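Local coordinates for cell wall binding protein cwp8 (Peptoclostridium difficile, PDB 5J6Q) that probably anchors to the clostridial cell wall through its three CWB2 modules, in association with the S-layer, at residues K462-V467 against D479-I484; N61-G66 against V180-A185; S8-A13 against N184-D189. All coordinates share one frame; numbering follows the deposited sequence.

Contacts 2 and 3 are neighbours; contact 1 stands far from both. The centres of contacts 2 and 3 lie about 8 Å apart, and both end on the same piece of chain, sharing Asn184 and Ala185 where strand 178-183 gives way to strand 186-191. They touch directly: Ala9 N sits 2.9 Å from Lys183 O, probably as a hydrogen bond, and Val182 packs on Ala9. Contact 1 belongs to the CWB2 part of the chain, its centre about 72 Å from that of contact 2 and about 68 Å from that of contact 3, on the other side of the chain's centre, in keeping with an elongated, multidomain protein.

Contact 1 (K462-V467 against D479-I484); sequences KELEIV and DKLVDI
Ile484, which meets Leu464 across the contact, gives its backbone N to Lys480 O at 3.2 Å, a bond in the last turn of helix 475-484. Just beyond that turn Asp485 accepts the backbone N of Leu464 through OD1, so the end of the helix is tied to the start of strand 463-467. The side-chain contacts across the two segments are apolar. CD1 of Leu464 lies 3.8 Å from CG of Leu481 and 4.0 Å from CG1 of Ile484, and its side chain crosses each of the two at about a right angle. Ile484 can offer that atom because CG1 stands between the backbone N and the carbonyl carbon (chi1 62°), on a residue whose CB does not face the strand directly. Further along, CD2 of Leu481 meets Ile466 at both CG1 and CD1, 3.8 Å to CD1. Branched aliphatic residues suit these buried places: Leu481 meets both Leu464 and Ile466 and also Val421 of the adjacent strand, and Ile484 touches Leu459 of helix 453-459. The axes of strand 463-467 and of helix residues 479-484 run nearly antiparallel at 160° and approach to 8.7 Å, as expected of the first strand and covering helix of the beta-alpha-beta unit 463-467, 475-484, 491-493 in the parallel sheet of a CWB2 module, with its toprim-like fold.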
ATOM      1  N   LYS A 462      -6.824  46.737  19.156  1.00126.38           N
ATOM      2  CA  LYS A 462      -7.236  45.553  18.407  1.00122.15           C
ATOM      3  C   LYS A 462      -8.053  44.601  19.286  1.00118.16           C
ATOM      4  O   LYS A 462      -7.995  44.686  20.511  1.00115.53           O
ATOM      5  CB  LYS A 462      -6.000  44.814  17.848  1.00122.05           C
ATOM      6  CG  LYS A 462      -4.729  45.668  17.823  1.00125.28           C
ATOM      7  CD  LYS A 462      -4.046  45.616  16.460  1.00129.38           C
ATOM      8  CE  LYS A 462      -3.119  46.793  16.250  1.00134.44           C
ATOM      9  NZ  LYS A 462      -1.757  46.351  15.834  1.00140.71           N
ATOM     10  N   GLU A 463      -8.828  43.710  18.658  1.00112.28           N
ATOM     11  CA  GLU A 463      -9.630  42.717  19.378  1.00109.01           C
ATOM     12  C   GLU A 463      -8.757  41.499  19.737  1.00102.37           C
ATOM     13  O   GLU A 463      -8.116  40.910  18.867  1.00 98.12           O
ATOM     14  CB  GLU A 463     -10.827  42.288  18.526  1.00112.10           C
ATOM     15  CG  GLU A 463     -11.752  43.452  18.219  1.00122.41           C
ATOM     16  CD  GLU A 463     -13.106  42.999  17.717  1.00132.46           C
ATOM     17  OE1 GLU A 463     -13.559  41.904  18.111  1.00138.92           O
ATOM     18  OE2 GLU A 463     -13.712  43.739  16.923  1.00138.48           O
ATOM     19  N   LEU A 464      -8.762  41.123  21.018  1.00 91.27           N
ATOM     20  CA  LEU A 464      -7.938  40.069  21.561  1.00 80.14           C
ATOM     21  C   LEU A 464      -8.713  38.833  22.054  1.00 74.15           C
ATOM     22  O   LEU A 464      -9.887  38.904  22.413  1.00 71.52           O
ATOM     23  CB  LEU A 464      -7.118  40.694  22.726  1.00 75.88           C
ATOM     24  CG  LEU A 464      -6.351  41.966  22.328  1.00 79.68           C
ATOM     25  CD1 LEU A 464      -5.995  42.850  23.543  1.00 75.45           C
ATOM     26  CD2 LEU A 464      -5.100  41.542  21.589  1.00 76.16           C
ATOM     27  N   GLU A 465      -8.039  37.688  22.060  1.00 67.99           N
ATOM     28  CA  GLU A 465      -8.634  36.430  22.529  1.00 59.47           C
ATOM     29  C   GLU A 465      -7.564  35.719  23.340  1.00 51.05           C
ATOM     30  O   GLU A 465      -6.393  35.734  22.959  1.00 47.41           O
ATOM     31  CB  GLU A 465      -9.118  35.568  21.344  1.00 54.72           C
ATOM     32  CG  GLU A 465      -9.737  34.242  21.760  1.00 65.42           C
ATOM     33  CD  GLU A 465     -11.265  34.198  21.601  1.00 81.89           C
ATOM     34  OE1 GLU A 465     -11.938  33.925  22.605  1.00 89.45           O
ATOM     35  OE2 GLU A 465     -11.793  34.422  20.493  1.00 84.53           O
ATOM     36  N   ILE A 466      -7.950  35.150  24.476  1.00 51.55           N
ATOM     37  CA  ILE A 466      -7.005  34.426  25.315  1.00 50.09           C
ATOM     38  C   ILE A 466      -7.207  32.921  25.156  1.00 47.63           C
ATOM     39  O   ILE A 466      -8.358  32.483  25.081  1.00 46.24           O
ATOM     40  CB  ILE A 466      -7.197  34.832  26.783  1.00 50.99           C
ATOM     41  CG1 ILE A 466      -7.269  36.373  26.897  1.00 60.14           C
ATOM     42  CG2 ILE A 466      -6.029  34.286  27.588  1.00 51.70           C
ATOM     43  CD1 ILE A 466      -7.280  36.894  28.342  1.00 64.14           C
ATOM     44  N   VAL A 467      -6.104  32.150  25.124  1.00 46.11           N
ATOM     45  CA  VAL A 467      -6.147  30.692  24.958  1.00 51.18           C
ATOM     46  C   VAL A 467      -5.333  30.106  26.117  1.00 49.24           C
ATOM     47  O   VAL A 467      -4.120  30.246  26.166  1.00 50.05           O
ATOM     48  CB  VAL A 467      -5.628  30.214  23.553  1.00 48.70           C
ATOM     49  CG1 VAL A 467      -5.712  28.673  23.451  1.00 47.82           C
ATOM     50  CG2 VAL A 467      -6.471  30.817  22.431  1.00 47.11           C
ATOM     51  N   ASP A 479      -7.488  41.386  32.841  1.00 80.92           N
ATOM     52  CA  ASP A 479      -8.051  42.693  33.154  1.00 91.37           C
ATOM     53  C   ASP A 479      -7.393  43.787  32.315  1.00 96.83           C
ATOM     54  O   ASP A 479      -8.099  44.646  31.792  1.00 96.81           O
ATOM     55  CB  ASP A 479      -7.884  42.983  34.645  1.00 94.60           C
ATOM     56  CG  ASP A 479      -8.784  42.113  35.500  1.00 96.03           C
ATOM     57  OD1 ASP A 479      -9.898  41.771  35.038  1.00 96.76           O
ATOM     58  OD2 ASP A 479      -8.380  41.776  36.619  1.00 97.28           O
ATOM     59  N   LYS A 480      -6.053  43.749  32.175  1.00103.35           N
ATOM     60  CA  LYS A 480      -5.332  44.731  31.362  1.00115.90           C
ATOM     61  C   LYS A 480      -5.697  44.635  29.864  1.00123.18           C
ATOM     62  O   LYS A 480      -5.630  45.633  29.148  1.00127.21           O
ATOM     63  CB  LYS A 480      -3.819  44.519  31.522  1.00119.82           C
ATOM     64  N   LEU A 481      -6.086  43.440  29.397  1.00129.07           N
ATOM     65  CA  LEU A 481      -6.442  43.203  28.000  1.00135.04           C
ATOM     66  C   LEU A 481      -7.797  43.805  27.692  1.00139.46           C
ATOM     67  O   LEU A 481      -7.947  44.481  26.679  1.00141.95           O
ATOM     68  CB  LEU A 481      -6.468  41.698  27.710  1.00136.78           C
ATOM     69  CG  LEU A 481      -5.278  41.191  26.909  1.00136.56           C
ATOM     70  CD1 LEU A 481      -3.991  41.415  27.672  1.00136.51           C
ATOM     71  CD2 LEU A 481      -5.458  39.718  26.639  1.00136.51           C
ATOM     72  N   VAL A 482      -8.786  43.556  28.561  1.00143.41           N
ATOM     73  CA  VAL A 482     -10.128  44.107  28.390  1.00148.79           C
ATOM     74  C   VAL A 482     -10.021  45.632  28.306  1.00152.84           C
ATOM     75  O   VAL A 482     -10.791  46.275  27.593  1.00155.36           O
ATOM     76  CB  VAL A 482     -11.011  43.657  29.579  1.00150.45           C
ATOM     77  CG1 VAL A 482     -12.420  44.218  29.440  1.00150.42           C
ATOM     78  CG2 VAL A 482     -11.055  42.135  29.653  1.00150.42           C
ATOM     79  N   ASP A 483      -9.053  46.199  29.038  1.00156.06           N
ATOM     80  CA  ASP A 483      -8.786  47.636  29.055  1.00159.40           C
ATOM     81  C   ASP A 483      -8.292  48.143  27.686  1.00161.81           C
ATOM     82  O   ASP A 483      -8.818  49.133  27.181  1.00162.89           O
ATOM     83  CB  ASP A 483      -7.730  47.947  30.132  1.00160.43           C
ATOM     84  CG  ASP A 483      -7.548  49.427  30.393  1.00160.53           C
ATOM     85  OD1 ASP A 483      -8.261  49.966  31.265  1.00160.66           O
ATOM     86  OD2 ASP A 483      -6.687  50.045  29.732  1.00160.66           O
ATOM     87  N   ILE A 484      -7.291  47.469  27.086  1.00164.08           N
ATOM     88  CA  ILE A 484      -6.741  47.886  25.797  1.00166.55           C
ATOM     89  C   ILE A 484      -7.504  47.303  24.604  1.00168.06           C
ATOM     90  O   ILE A 484      -7.170  47.606  23.462  1.00168.64           O
ATOM     91  CB  ILE A 484      -5.246  47.495  25.751  1.00167.46           C
ATOM     92  CG1 ILE A 484      -5.075  45.968  25.869  1.00167.64           C
ATOM     93  CG2 ILE A 484      -4.510  48.205  26.878  1.00167.56           C
ATOM     94  CD1 ILE A 484      -3.626  45.516  25.722  1.00167.86           C
TER

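Contact 2 (N61-G66 against V180-A185); sequences NSLTEG and VTVKNA
Asn184 holds the loop 61-66 at two points, just past the end of strand 178-183. That strand lies inside a mixed five-stranded sheet, between strands 5-8 and 68-75, while the loop carries the chain from helix 53-61 into strand 68-75, so the contact fastens a helix-to-strand connection to the neighbouring strand's end. The tight part centres on Asn184. With CG anti to the backbone N (chi1 173°), its carboxamide extends to the loop, and ND2 donates to Leu63 O at 3.0 Å. The bond is nearly straight and Leu63 O lies in the amide plane of Asn184, yet ND2 approaches from above the carbonyl plane of Leu63, 39° out of it. Asparagine suits the place because its carboxamide supplies an N-H donor that reaches Leu63 O, while its backbone O serves Gly66 N. The Leu63 side chain points toward the strand, and CD1 rests 3.8 Å from Val182 O and 4.2 Å from Val182 CG1. Leu63 and Val182 both also touch Leu69, and Val182 meets Leu15 of helix 13-24, which joins this patch to the apolar face of the sheet.

The solvent side is loose, but in its side chains only. Thr64 and Glu65 direct their CB atoms away from the strand and are exposed; the Glu65 side chain leans instead on Lys254 and Pro255. The backbone of Thr64 stays close, with its O 3.7 Å from Asn184 CB. At Gly66 the chain is drawn back in: the residue takes a positive phi of 93°, where a CB would press on the carbonyl oxygen of Glu65, and its N donates to Asn184 O at 3.0 Å, within the plane of that carbonyl.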
ATOM      1  N   ASN A  61      16.191 -14.339 -22.470  1.00 46.54           N
ATOM      2  CA  ASN A  61      17.136 -13.206 -22.518  1.00 41.65           C
ATOM      3  C   ASN A  61      16.797 -12.211 -23.569  1.00 46.06           C
ATOM      4  O   ASN A  61      17.162 -11.050 -23.431  1.00 49.51           O
ATOM      5  CB  ASN A  61      18.528 -13.679 -22.765  1.00 47.08           C
ATOM      6  CG  ASN A  61      19.082 -14.362 -21.522  1.00 51.65           C
ATOM      7  OD1 ASN A  61      20.176 -14.936 -21.585  1.00 50.56           O
ATOM      8  ND2 ASN A  61      18.383 -14.351 -20.390  1.00 47.53           N
ATOM      9  N   SER A  62      16.060 -12.600 -24.590  1.00 45.74           N
ATOM     10  CA  SER A  62      15.788 -11.613 -25.647  1.00 44.28           C
ATOM     11  C   SER A  62      14.520 -10.773 -25.279  1.00 48.49           C
ATOM     12  O   SER A  62      14.079  -9.893 -26.029  1.00 53.39           O
ATOM     13  CB  SER A  62      15.556 -12.365 -26.939  1.00 48.34           C
ATOM     14  OG  SER A  62      14.259 -12.940 -26.858  1.00 56.12           O
ATOM     15  N   LEU A  63      13.959 -11.044 -24.114  1.00 51.82           N
ATOM     16  CA  LEU A  63      12.772 -10.305 -23.696  1.00 54.92           C
ATOM     17  C   LEU A  63      13.083  -8.815 -23.339  1.00 50.17           C
ATOM     18  O   LEU A  63      13.957  -8.568 -22.491  1.00 42.72           O
ATOM     19  CB  LEU A  63      12.192 -10.980 -22.465  1.00 52.14           C
ATOM     20  CG  LEU A  63      11.449 -12.225 -22.720  1.00 49.65           C
ATOM     21  CD1 LEU A  63      11.006 -12.753 -21.333  1.00 44.65           C
ATOM     22  CD2 LEU A  63      10.202 -11.971 -23.671  1.00 44.31           C
ATOM     23  N   THR A  64      12.459  -7.797 -24.053  1.00 46.52           N
ATOM     24  CA  THR A  64      12.737  -6.427 -23.569  1.00 47.51           C
ATOM     25  C   THR A  64      11.800  -6.060 -22.359  1.00 51.96           C
ATOM     26  O   THR A  64      10.915  -6.843 -21.989  1.00 52.18           O
ATOM     27  CB  THR A  64      12.617  -5.339 -24.628  1.00 49.55           C
ATOM     28  OG1 THR A  64      11.344  -5.427 -25.270  1.00 50.76           O
ATOM     29  CG2 THR A  64      13.721  -5.418 -25.599  1.00 52.63           C
ATOM     30  N   GLU A  65      12.027  -4.858 -21.722  1.00 56.65           N
ATOM     31  CA  GLU A  65      11.240  -4.382 -20.577  1.00 59.07           C
ATOM     32  C   GLU A  65       9.764  -4.526 -20.791  1.00 57.84           C
ATOM     33  O   GLU A  65       9.250  -4.071 -21.808  1.00 58.62           O
ATOM     34  CB  GLU A  65      11.555  -2.911 -20.282  1.00 67.78           C
ATOM     35  CG  GLU A  65      12.998  -2.697 -19.847  1.00 78.86           C
ATOM     36  CD  GLU A  65      13.511  -1.336 -20.263  1.00 94.85           C
ATOM     37  OE1 GLU A  65      13.790  -0.517 -19.349  1.00 99.06           O
ATOM     38  OE2 GLU A  65      13.625  -1.089 -21.503  1.00 97.62           O
ATOM     39  N   GLY A  66       9.087  -5.192 -19.874  1.00 55.36           N
ATOM     40  CA  GLY A  66       7.644  -5.341 -20.021  1.00 60.59           C
ATOM     41  C   GLY A  66       7.205  -6.608 -20.737  1.00 63.55           C
ATOM     42  O   GLY A  66       6.168  -7.184 -20.415  1.00 65.81           O
ATOM     43  N   VAL A 180       4.259 -21.301 -16.884  1.00 48.42           N
ATOM     44  CA  VAL A 180       5.076 -20.443 -16.116  1.00 45.27           C
ATOM     45  C   VAL A 180       5.267 -19.243 -16.992  1.00 46.44           C
ATOM     46  O   VAL A 180       5.713 -19.346 -18.158  1.00 43.89           O
ATOM     47  CB  VAL A 180       6.437 -21.132 -15.789  1.00 52.53           C
ATOM     48  CG1 VAL A 180       7.320 -20.194 -14.976  1.00 48.45           C
ATOM     49  CG2 VAL A 180       6.204 -22.472 -15.066  1.00 50.67           C
ATOM     50  N   THR A 181       4.996 -18.113 -16.462  1.00 43.95           N
ATOM     51  CA  THR A 181       5.124 -16.917 -17.278  1.00 45.64           C
ATOM     52  C   THR A 181       6.354 -16.327 -16.880  1.00 45.64           C
ATOM     53  O   THR A 181       6.605 -16.306 -15.672  1.00 45.68           O
ATOM     54  CB  THR A 181       3.905 -16.000 -17.006  1.00 47.03           C
ATOM     55  OG1 THR A 181       2.730 -16.788 -17.324  1.00 45.06           O
ATOM     56  CG2 THR A 181       3.972 -14.709 -17.791  1.00 44.33           C
ATOM     57  N   VAL A 182       7.172 -15.871 -17.846  1.00 45.05           N
ATOM     58  CA  VAL A 182       8.452 -15.268 -17.502  1.00 49.45           C
ATOM     59  C   VAL A 182       8.401 -13.856 -17.963  1.00 53.19           C
ATOM     60  O   VAL A 182       8.085 -13.641 -19.145  1.00 51.84           O
ATOM     61  CB  VAL A 182       9.686 -16.013 -18.149  1.00 48.43           C
ATOM     62  CG1 VAL A 182      10.939 -15.212 -17.892  1.00 39.86           C
ATOM     63  CG2 VAL A 182       9.854 -17.417 -17.537  1.00 46.41           C
ATOM     64  N   LYS A 183       8.728 -12.883 -17.046  1.00 52.16           N
ATOM     65  CA  LYS A 183       8.617 -11.465 -17.377  1.00 49.81           C
ATOM     66  C   LYS A 183       9.859 -10.695 -17.145  1.00 48.77           C
ATOM     67  O   LYS A 183      10.490 -10.856 -16.093  1.00 46.68           O
ATOM     68  CB  LYS A 183       7.544 -10.741 -16.490  1.00 53.59           C
ATOM     69  CG  LYS A 183       6.212 -11.411 -16.332  1.00 57.75           C
ATOM     70  CD  LYS A 183       5.232 -10.412 -15.613  1.00 62.92           C
ATOM     71  CE  LYS A 183       3.828 -10.951 -15.427  1.00 63.47           C
ATOM     72  NZ  LYS A 183       3.011 -10.116 -14.463  1.00 67.30           N
ATOM     73  N   ASN A 184      10.241  -9.842 -18.091  1.00 47.60           N
ATOM     74  CA  ASN A 184      11.380  -9.011 -17.769  1.00 49.35           C
ATOM     75  C   ASN A 184      10.767  -7.768 -17.017  1.00 54.67           C
ATOM     76  O   ASN A 184      10.346  -6.781 -17.612  1.00 57.30           O
ATOM     77  CB  ASN A 184      12.117  -8.645 -18.994  1.00 50.62           C
ATOM     78  CG  ASN A 184      13.211  -7.648 -18.776  1.00 54.77           C
ATOM     79  OD1 ASN A 184      13.361  -7.094 -17.687  1.00 57.97           O
ATOM     80  ND2 ASN A 184      14.027  -7.340 -19.793  1.00 55.58           N
ATOM     81  N   ALA A 185      10.727  -7.868 -15.694  1.00 60.00           N
ATOM     82  CA  ALA A 185      10.135  -6.843 -14.824  1.00 62.63           C
ATOM     83  C   ALA A 185      10.486  -7.163 -13.403  1.00 62.47           C
ATOM     84  O   ALA A 185      10.981  -8.267 -13.127  1.00 65.44           O
ATOM     85  CB  ALA A 185       8.615  -6.830 -14.974  1.00 58.75           C
TER

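Contact 3 (S8-A13 against N184-D189); sequences SAKDSA and NADLQD
Ser8 sets its CB 3.4 Å from Ala185 O and opens an ST motif, and the type I beta turn Ala9-Ser12 follows in the link from strand 5-8 to helix 13-24. CD1 of Leu187 comes to the same residue, 3.5 Å from Ser8 N and 4.0 Å from CB, so an apolar tip covers the backbone there; Leu187 also touches Thr257 of the adjacent strand 256-262. The small side chain of serine suits this place beside Leu187 CD1, and its OG, standing between the backbone N and the carbonyl carbon (chi1 66°), is turned to its own loop rather than to the strand.

Ala9 follows, its CB 4.0 Å from Asn184 CA; the small methyl group suits this approach, where the two CA atoms are 5.0 Å apart, and Ala9 also touches Ile60 of helix 53-61. Lys10 is exposed, and its NZ stops 4.3 Å from Asp186 OD2, too far for a salt bridge; that carboxylate pairs with Lys254, and Lys10 may add a longer-range attraction. Asp11 completes the ST motif, its N donating to Ser8 OG at 3.2 Å. At Ser12 the turn closes, with Ser12 N bonded to Ala9 O at 2.9 Å.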
ATOM      1  N   SER A   8      10.512 -13.595 -12.638  1.00 52.86           N
ATOM      2  CA  SER A   8      11.145 -12.612 -13.465  1.00 57.18           C
ATOM      3  C   SER A   8      12.239 -13.309 -14.309  1.00 57.26           C
ATOM      4  O   SER A   8      12.760 -14.342 -13.899  1.00 56.58           O
ATOM      5  CB  SER A   8      11.767 -11.516 -12.616  1.00 52.74           C
ATOM      6  OG  SER A   8      12.839 -12.060 -11.858  1.00 57.91           O
ATOM      7  N   ALA A   9      12.556 -12.737 -15.457  1.00 56.62           N
ATOM      8  CA  ALA A   9      13.610 -13.211 -16.311  1.00 65.21           C
ATOM      9  C   ALA A   9      14.903 -13.374 -15.443  1.00 70.13           C
ATOM     10  O   ALA A   9      15.460 -14.459 -15.375  1.00 73.13           O
ATOM     11  CB  ALA A   9      13.828 -12.210 -17.447  1.00 61.97           C
ATOM     12  N   LYS A  10      15.351 -12.305 -14.767  1.00 73.84           N
ATOM     13  CA  LYS A  10      16.567 -12.326 -13.927  1.00 72.61           C
ATOM     14  C   LYS A  10      16.588 -13.501 -12.926  1.00 69.45           C
ATOM     15  O   LYS A  10      17.664 -14.075 -12.702  1.00 70.73           O
ATOM     16  CB  LYS A  10      16.698 -10.969 -13.196  1.00 77.60           C
ATOM     17  CG  LYS A  10      17.669 -10.962 -12.008  1.00 84.94           C
ATOM     18  CD  LYS A  10      17.861  -9.519 -11.492  1.00 90.38           C
ATOM     19  CE  LYS A  10      17.337  -9.336 -10.084  1.00 88.07           C
ATOM     20  NZ  LYS A  10      16.548  -8.069  -9.928  1.00 86.83           N
ATOM     21  N   ASP A  11      15.441 -13.898 -12.361  1.00 65.73           N
ATOM     22  CA  ASP A  11      15.476 -14.985 -11.411  1.00 66.31           C
ATOM     23  C   ASP A  11      14.875 -16.263 -12.016  1.00 65.59           C
ATOM     24  O   ASP A  11      14.211 -17.033 -11.303  1.00 65.88           O
ATOM     25  CB  ASP A  11      14.752 -14.580 -10.110  1.00 72.80           C
ATOM     26  CG  ASP A  11      15.137 -13.182  -9.623  1.00 81.42           C
ATOM     27  OD1 ASP A  11      16.336 -12.966  -9.291  1.00 84.63           O
ATOM     28  OD2 ASP A  11      14.258 -12.308  -9.585  1.00 83.81           O
ATOM     29  N   SER A  12      15.125 -16.517 -13.333  1.00 61.53           N
ATOM     30  CA  SER A  12      14.557 -17.720 -14.000  1.00 55.13           C
ATOM     31  C   SER A  12      15.545 -18.897 -14.083  1.00 52.34           C
ATOM     32  O   SER A  12      15.196 -19.890 -14.705  1.00 53.06           O
ATOM     33  CB  SER A  12      14.068 -17.376 -15.408  1.00 50.73           C
ATOM     34  OG  SER A  12      15.050 -16.673 -16.164  1.00 49.48           O
ATOM     35  N   ALA A  13      16.790 -18.800 -13.467  1.00 56.56           N
ATOM     36  CA  ALA A  13      17.808 -19.907 -13.481  1.00 57.53           C
ATOM     37  C   ALA A  13      17.204 -21.273 -13.142  1.00 62.33           C
ATOM     38  O   ALA A  13      17.365 -22.261 -13.869  1.00 63.27           O
ATOM     39  CB  ALA A  13      18.900 -19.600 -12.473  1.00 62.83           C
ATOM     40  N   ASN A 184      10.241  -9.842 -18.091  1.00 47.60           N
ATOM     41  CA  ASN A 184      11.380  -9.011 -17.769  1.00 49.35           C
ATOM     42  C   ASN A 184      10.767  -7.768 -17.017  1.00 54.67           C
ATOM     43  O   ASN A 184      10.346  -6.781 -17.612  1.00 57.30           O
ATOM     44  CB  ASN A 184      12.117  -8.645 -18.994  1.00 50.62           C
ATOM     45  CG  ASN A 184      13.211  -7.648 -18.776  1.00 54.77           C
ATOM     46  OD1 ASN A 184      13.361  -7.094 -17.687  1.00 57.97           O
ATOM     47  ND2 ASN A 184      14.027  -7.340 -19.793  1.00 55.58           N
ATOM     48  N   ALA A 185      10.727  -7.868 -15.694  1.00 60.00           N
ATOM     49  CA  ALA A 185      10.135  -6.843 -14.824  1.00 62.63           C
ATOM     50  C   ALA A 185      10.486  -7.163 -13.403  1.00 62.47           C
ATOM     51  O   ALA A 185      10.981  -8.267 -13.127  1.00 65.44           O
ATOM     52  CB  ALA A 185       8.615  -6.830 -14.974  1.00 58.75           C
ATOM     53  N   ASP A 186      10.224  -6.212 -12.493  1.00 66.63           N
ATOM     54  CA  ASP A 186      10.496  -6.368 -11.066  1.00 67.07           C
ATOM     55  C   ASP A 186       9.208  -6.775 -10.427  1.00 66.10           C
ATOM     56  O   ASP A 186       8.224  -6.037 -10.540  1.00 65.24           O
ATOM     57  CB  ASP A 186      11.016  -5.039 -10.494  1.00 75.89           C
ATOM     58  CG  ASP A 186      12.357  -4.676 -11.094  1.00 92.62           C
ATOM     59  OD1 ASP A 186      12.428  -3.652 -11.811  1.00 96.20           O
ATOM     60  OD2 ASP A 186      13.343  -5.432 -10.860  1.00 98.48           O
ATOM     61  N   LEU A 187       9.179  -7.921  -9.739  1.00 62.70           N
ATOM     62  CA  LEU A 187       7.951  -8.427  -9.169  1.00 62.42           C
ATOM     63  C   LEU A 187       8.021  -8.560  -7.645  1.00 71.81           C
ATOM     64  O   LEU A 187       9.104  -8.831  -7.095  1.00 70.63           O
ATOM     65  CB  LEU A 187       7.665  -9.803  -9.767  1.00 65.00           C
ATOM     66  CG  LEU A 187       7.994  -9.958 -11.259  1.00 62.68           C
ATOM     67  CD1 LEU A 187       7.937 -11.456 -11.641  1.00 57.91           C
ATOM     68  CD2 LEU A 187       6.996  -9.128 -12.041  1.00 60.93           C
ATOM     69  N   GLN A 188       6.857  -8.375  -6.973  1.00 69.15           N
ATOM     70  CA  GLN A 188       6.807  -8.478  -5.536  1.00 63.94           C
ATOM     71  C   GLN A 188       5.543  -9.216  -5.161  1.00 61.36           C
ATOM     72  O   GLN A 188       4.502  -9.040  -5.810  1.00 61.51           O
ATOM     73  CB  GLN A 188       6.751  -7.072  -4.888  1.00 66.92           C
ATOM     74  CG  GLN A 188       7.934  -6.179  -5.147  1.00 70.80           C
ATOM     75  CD  GLN A 188       7.896  -5.001  -4.194  1.00 73.00           C
ATOM     76  OE1 GLN A 188       7.790  -5.169  -2.982  1.00 73.36           O
ATOM     77  NE2 GLN A 188       7.951  -3.794  -4.723  1.00 69.92           N
ATOM     78  N   ASP A 189       5.626 -10.019  -4.140  1.00 59.34           N
ATOM     79  CA  ASP A 189       4.472 -10.738  -3.612  1.00 63.62           C
ATOM     80  C   ASP A 189       4.319 -10.325  -2.138  1.00 66.33           C
ATOM     81  O   ASP A 189       5.081 -10.822  -1.302  1.00 66.47           O
ATOM     82  CB  ASP A 189       4.729 -12.242  -3.698  1.00 72.56           C
ATOM     83  CG  ASP A 189       3.592 -12.963  -4.320  1.00 78.40           C
ATOM     84  OD1 ASP A 189       3.839 -13.754  -5.224  1.00 86.09           O
ATOM     85  OD2 ASP A 189       2.434 -12.728  -3.891  1.00 83.56           O
TER